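Local coordinates for RNA-binding protein RMD9, mitochondrial (Saccharomyces cerevisiae S288C, PDB 7A9X) that binds a dodecameric sequence element in the 3'-UTRs of mitochondrial mRNAs and takes part in their processing or stability, at residues A[102-105]-A[106-109]; A[87-90]-A[91-94]. One frame throughout, in Å; residues are numbered along the deposited sequence.

Contact 1: A[102-105]-A[106-109]. With nucleotides of chain B.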
loop_
_atom_site.group_PDB
_atom_site.type_symbol
_atom_site.label_atom_id
_atom_site.label_comp_id
_atom_site.label_asym_id
_atom_site.label_seq_id
_atom_site.Cartn_x
_atom_site.Cartn_y
_atom_site.Cartn_z
ATOM N N ASP A 102 17.897 -19.465 -29.317
ATOM C CA ASP A 102 18.557 -18.172 -29.199
ATOM C C ASP A 102 17.915 -17.273 -28.150
ATOM O O ASP A 102 18.268 -16.091 -28.063
ATOM C CB ASP A 102 18.566 -17.461 -30.554
ATOM C CG ASP A 102 19.359 -18.215 -31.600
ATOM O OD1 ASP A 102 19.958 -19.255 -31.255
ATOM O OD2 ASP A 102 19.383 -17.768 -32.766
ATOM N N PHE A 103 16.978 -17.799 -27.364
ATOM C CA PHE A 103 16.360 -17.045 -26.276
ATOM C C PHE A 103 17.228 -17.189 -25.025
ATOM O O PHE A 103 16.893 -17.874 -24.056
ATOM C CB PHE A 103 14.933 -17.523 -26.045
ATOM C CG PHE A 103 14.025 -16.470 -25.491
ATOM C CD1 PHE A 103 13.849 -15.271 -26.157
ATOM C CD2 PHE A 103 13.338 -16.682 -24.308
ATOM C CE1 PHE A 103 13.013 -14.296 -25.649
ATOM C CE2 PHE A 103 12.500 -15.713 -23.796
ATOM C CZ PHE A 103 12.336 -14.519 -24.466
ATOM N N ASN A 104 18.375 -16.513 -25.075
ATOM C CA ASN A 104 19.419 -16.667 -24.075
ATOM C C ASN A 104 18.948 -16.181 -22.702
ATOM O O ASN A 104 17.850 -15.643 -22.536
ATOM C CB ASN A 104 20.676 -15.908 -24.502
ATOM C CG ASN A 104 20.391 -14.458 -24.861
ATOM O OD1 ASN A 104 19.279 -13.968 -24.672
ATOM N ND2 ASN A 104 21.400 -13.766 -25.377
ATOM N N ALA A 105 19.814 -16.378 -21.705
ATOM C CA ALA A 105 19.499 -15.928 -20.354
ATOM C C ALA A 105 19.397 -14.412 -20.280
ATOM O O ALA A 105 18.689 -13.879 -19.418
ATOM C CB ALA A 105 20.555 -16.438 -19.373
ATOM N N TYR A 106 20.093 -13.704 -21.173
ATOM C CA TYR A 106 20.038 -12.246 -21.178
ATOM C C TYR A 106 18.641 -11.749 -21.525
ATOM O O TYR A 106 18.090 -10.885 -20.833
ATOM C CB TYR A 106 21.070 -11.694 -22.162
ATOM C CG TYR A 106 21.121 -10.184 -22.232
ATOM C CD1 TYR A 106 21.822 -9.452 -21.285
ATOM C CD2 TYR A 106 20.479 -9.492 -23.253
ATOM C CE1 TYR A 106 21.877 -8.073 -21.346
ATOM C CE2 TYR A 106 20.528 -8.111 -23.322
ATOM C CZ TYR A 106 21.229 -7.407 -22.365
ATOM O OH TYR A 106 21.283 -6.034 -22.427
ATOM N N ARG A 107 18.048 -12.287 -22.595
ATOM C CA ARG A 107 16.720 -11.843 -23.009
ATOM C C ARG A 107 15.676 -12.137 -21.940
ATOM O O ARG A 107 14.799 -11.307 -21.675
ATOM C CB ARG A 107 16.336 -12.502 -24.333
ATOM C CG ARG A 107 17.041 -11.906 -25.540
ATOM C CD ARG A 107 16.590 -12.558 -26.834
ATOM N NE ARG A 107 17.239 -11.959 -27.996
ATOM C CZ ARG A 107 18.400 -12.369 -28.499
ATOM N NH1 ARG A 107 18.917 -11.761 -29.557
ATOM N NH2 ARG A 107 19.045 -13.386 -27.943
ATOM N N VAL A 108 15.753 -13.314 -21.316
ATOM C CA VAL A 108 14.822 -13.644 -20.242
ATOM C C VAL A 108 15.029 -12.710 -19.056
ATOM O O VAL A 108 14.064 -12.235 -18.446
ATOM C CB VAL A 108 14.977 -15.120 -19.835
ATOM C CG1 VAL A 108 14.009 -15.476 -18.714
ATOM C CG2 VAL A 108 14.758 -16.027 -21.035
ATOM N N SER A 109 16.288 -12.424 -18.722
ATOM C CA SER A 109 16.583 -11.556 -17.587
ATOM C C SER A 109 16.089 -10.135 -17.828
ATOM O O SER A 109 15.558 -9.493 -16.914
ATOM C CB SER A 109 18.084 -11.560 -17.304
ATOM O OG SER A 109 18.537 -12.861 -16.974
ATOM P P A B 3 25.029 -4.551 -10.128
ATOM O OP1 A B 3 24.684 -3.691 -8.967
ATOM O OP2 A B 3 24.976 -6.029 -9.994
ATOM O "O5'" A B 3 24.074 -4.140 -11.333
ATOM C "C5'" A B 3 23.922 -2.783 -11.714
ATOM C "C4'" A B 3 23.171 -2.669 -13.014
ATOM O "O4'" A B 3 23.925 -3.320 -14.068
ATOM C "C3'" A B 3 21.811 -3.350 -13.051
ATOM O "O3'" A B 3 20.791 -2.548 -12.478
ATOM C "C2'" A B 3 21.615 -3.631 -14.536
ATOM O "O2'" A B 3 21.175 -2.463 -15.216
ATOM C "C1'" A B 3 23.046 -3.939 -14.981
ATOM N N9 A B 3 23.332 -5.385 -14.996
ATOM C C8 A B 3 23.831 -6.156 -13.974
ATOM N N7 A B 3 23.982 -7.419 -14.288
ATOM C C5 A B 3 23.554 -7.485 -15.607
ATOM C C6 A B 3 23.464 -8.550 -16.522
ATOM N N6 A B 3 23.813 -9.805 -16.234
ATOM N N1 A B 3 22.994 -8.278 -17.760
ATOM C C2 A B 3 22.643 -7.020 -18.051
ATOM N N3 A B 3 22.682 -5.936 -17.279
ATOM C C4 A B 3 23.151 -6.241 -16.056
#
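Asn104 and Arg107 meet where the loop, with an inverse gamma turn centred on Phe103, runs into helix 105-128; the first helical bonds are Ser109 N to Ala105 O and a weak one, Val108 N to Asn104 O at 3.4 Å. Asn104 is the N-cap. Its CG stands between the backbone N and the carbonyl carbon (chi1 52°), which swings OD1 over the start of the helix to accept from Arg107 N at 2.9 Å, the donor lying well above the amide's carbonyl plane. With an alanine here, Arg107 N would probably lose its capping acceptor and the first turn would be more prone to fray. Arg107 runs back along the loop, extended from CG to NE. Its CB lies over one face of the Phe103 ring, and NH2 comes within 2.8 Å of Asp102 O, at an angle too poor for a hydrogen bond; the charged end has its firm partner in Asp48 of helix 41-48, a salt bridge through NE. Val108 CG2 approaches the same ring obliquely, 3.6 Å from Phe103 CE2, while Phe47 packs edge-to-face with it. Ala105 O is gripped twice from one turn on, by Ser109 N and by the hydroxyl of the same residue, the two arriving from opposite faces of its carbonyl plane. The hydroxyl bond, Ser109 OG to Ala105 O, is 2.7 Å long. Tyr106 leads away from the loop toward the RNA: its CE1 lies 3.5 Å from C2 of nucleotide A3 of chain B, that atom lying at the edge of the phenol ring, near its plane. Polar groups thus secure the helix start, while the RNA meets Tyr106 by van der Waals contact.

Contact 2: A[87-90]-A[91-94]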
loop_
_atom_site.group_PDB
_atom_site.type_symbol
_atom_site.label_atom_id
_atom_site.label_comp_id
_atom_site.label_asym_id
_atom_site.label_seq_id
_atom_site.Cartn_x
_atom_site.Cartn_y
_atom_site.Cartn_z
ATOM N N MET A 87 4.950 -4.145 -22.738
ATOM C CA MET A 87 5.021 -5.248 -21.787
ATOM C C MET A 87 4.181 -6.428 -22.257
ATOM O O MET A 87 4.663 -7.566 -22.299
ATOM C CB MET A 87 4.571 -4.772 -20.408
ATOM C CG MET A 87 5.211 -5.521 -19.261
ATOM S SD MET A 87 5.456 -4.431 -17.851
ATOM C CE MET A 87 6.316 -3.081 -18.644
ATOM N N GLY A 88 2.920 -6.175 -22.614
ATOM C CA GLY A 88 2.080 -7.244 -23.128
ATOM C C GLY A 88 2.636 -7.860 -24.397
ATOM O O GLY A 88 2.598 -9.080 -24.573
ATOM N N ARG A 89 3.171 -7.025 -25.292
ATOM C CA ARG A 89 3.763 -7.530 -26.528
ATOM C C ARG A 89 4.996 -8.377 -26.243
ATOM O O ARG A 89 5.162 -9.463 -26.811
ATOM C CB ARG A 89 4.109 -6.363 -27.454
ATOM C CG ARG A 89 5.070 -6.711 -28.583
ATOM C CD ARG A 89 4.419 -7.575 -29.654
ATOM N NE ARG A 89 5.226 -7.608 -30.871
ATOM C CZ ARG A 89 4.972 -8.382 -31.921
ATOM N NH1 ARG A 89 5.762 -8.340 -32.986
ATOM N NH2 ARG A 89 3.931 -9.203 -31.907
ATOM N N ALA A 90 5.879 -7.893 -25.365
ATOM C CA ALA A 90 7.052 -8.679 -24.996
ATOM C C ALA A 90 6.646 -9.989 -24.335
ATOM O O ALA A 90 7.248 -11.038 -24.594
ATOM C CB ALA A 90 7.961 -7.870 -24.070
ATOM N N MET A 91 5.625 -9.946 -23.478
ATOM C CA MET A 91 5.153 -11.165 -22.834
ATOM C C MET A 91 4.513 -12.104 -23.847
ATOM O O MET A 91 4.651 -13.328 -23.742
ATOM C CB MET A 91 4.166 -10.820 -21.722
ATOM C CG MET A 91 4.116 -11.857 -20.629
ATOM S SD MET A 91 5.736 -12.035 -19.864
ATOM C CE MET A 91 5.653 -13.737 -19.322
ATOM N N GLU A 92 3.808 -11.547 -24.832
ATOM C CA GLU A 92 3.255 -12.361 -25.908
ATOM C C GLU A 92 4.363 -13.019 -26.719
ATOM O O GLU A 92 4.272 -14.206 -27.055
ATOM C CB GLU A 92 2.362 -11.496 -26.798
ATOM C CG GLU A 92 2.438 -11.810 -28.281
ATOM C CD GLU A 92 1.740 -10.761 -29.123
ATOM O OE1 GLU A 92 0.610 -10.365 -28.771
ATOM O OE2 GLU A 92 2.330 -10.319 -30.130
ATOM N N LEU A 93 5.424 -12.271 -27.033
ATOM C CA LEU A 93 6.545 -12.848 -27.765
ATOM C C LEU A 93 7.280 -13.895 -26.938
ATOM O O LEU A 93 7.892 -14.807 -27.502
ATOM C CB LEU A 93 7.508 -11.743 -28.202
ATOM C CG LEU A 93 6.986 -10.764 -29.254
ATOM C CD1 LEU A 93 7.959 -9.611 -29.449
ATOM C CD2 LEU A 93 6.735 -11.488 -30.566
ATOM N N TYR A 94 7.225 -13.783 -25.609
ATOM C CA TYR A 94 7.939 -14.724 -24.751
ATOM C C TYR A 94 7.419 -16.146 -24.923
ATOM O O TYR A 94 8.207 -17.096 -25.007
ATOM C CB TYR A 94 7.824 -14.287 -23.290
ATOM C CG TYR A 94 8.222 -15.360 -22.305
ATOM C CD1 TYR A 94 9.559 -15.638 -22.056
ATOM C CD2 TYR A 94 7.261 -16.095 -21.622
ATOM C CE1 TYR A 94 9.930 -16.619 -21.158
ATOM C CE2 TYR A 94 7.621 -17.079 -20.721
ATOM C CZ TYR A 94 8.956 -17.335 -20.493
ATOM O OH TYR A 94 9.319 -18.312 -19.596
#
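The guanidinium of Arg89 has Leu93 on one face and Glu92 at its edge, an i to i+3 salt bridge with an i+4 apolar neighbour on the alpha-helix 78-97, so a single arginine serves two partners on the next turn. Leu93 CD2 sits over the centre of the group, 3.8 Å from Arg89 CZ, and CD1 lies nearer the root of the group, 3.7 Å from Arg89 NE. At the edge, Glu92 OE2 is close to the guanidinium plane, whereas the carboxylate plane stands almost upright to it, 87° away. A bend at chi2 of Arg89 (72°) makes this possible, turning a side chain that starts out away from the next turn back along the helix. Arg89 and Leu93 both pack on Ser46 of helix 41-48, and Leu93 also on Phe47. Beneath the side chains runs the regular i to i+4 bonding, from Met91 N to Met87 O through to Tyr94 N and Ala90 O. Other residues face inward: Met87 and Ala90 touch helix 105-128, and Met91 touches helix 151-161. Tyr94 packs against both these helices, and its hydroxyl makes a weak hydrogen bond with Asp158. The salt bridge itself is a single short link, 2.6 Å from Arg89 NH2 to Glu92 OE2, with OE2 met nearly along its C-O bond.

Overall arrangement
Followed from the N terminus, helix 41-48 comes first, then contact 2 within helix 78-97, then the connecting loop and contact 1, which starts helix 105-128. The two contacts are in series: each is local, joining residues about one helical turn apart, so neither closes a long loop, and they do not nest or cross. Their centres lie 14 Å apart, yet they touch where Phe103 CE2 packs 3.4 Å from Tyr94 CD1, joining the loop to the helix before it. Both also lean on helix 41-48 and on Val164, which lies just ahead of what is probably the first pentatricopeptide repeat. Together they tie helices 41-48, 78-97 and 105-128 together in the N-terminal part, contact 1 reaching the RNA.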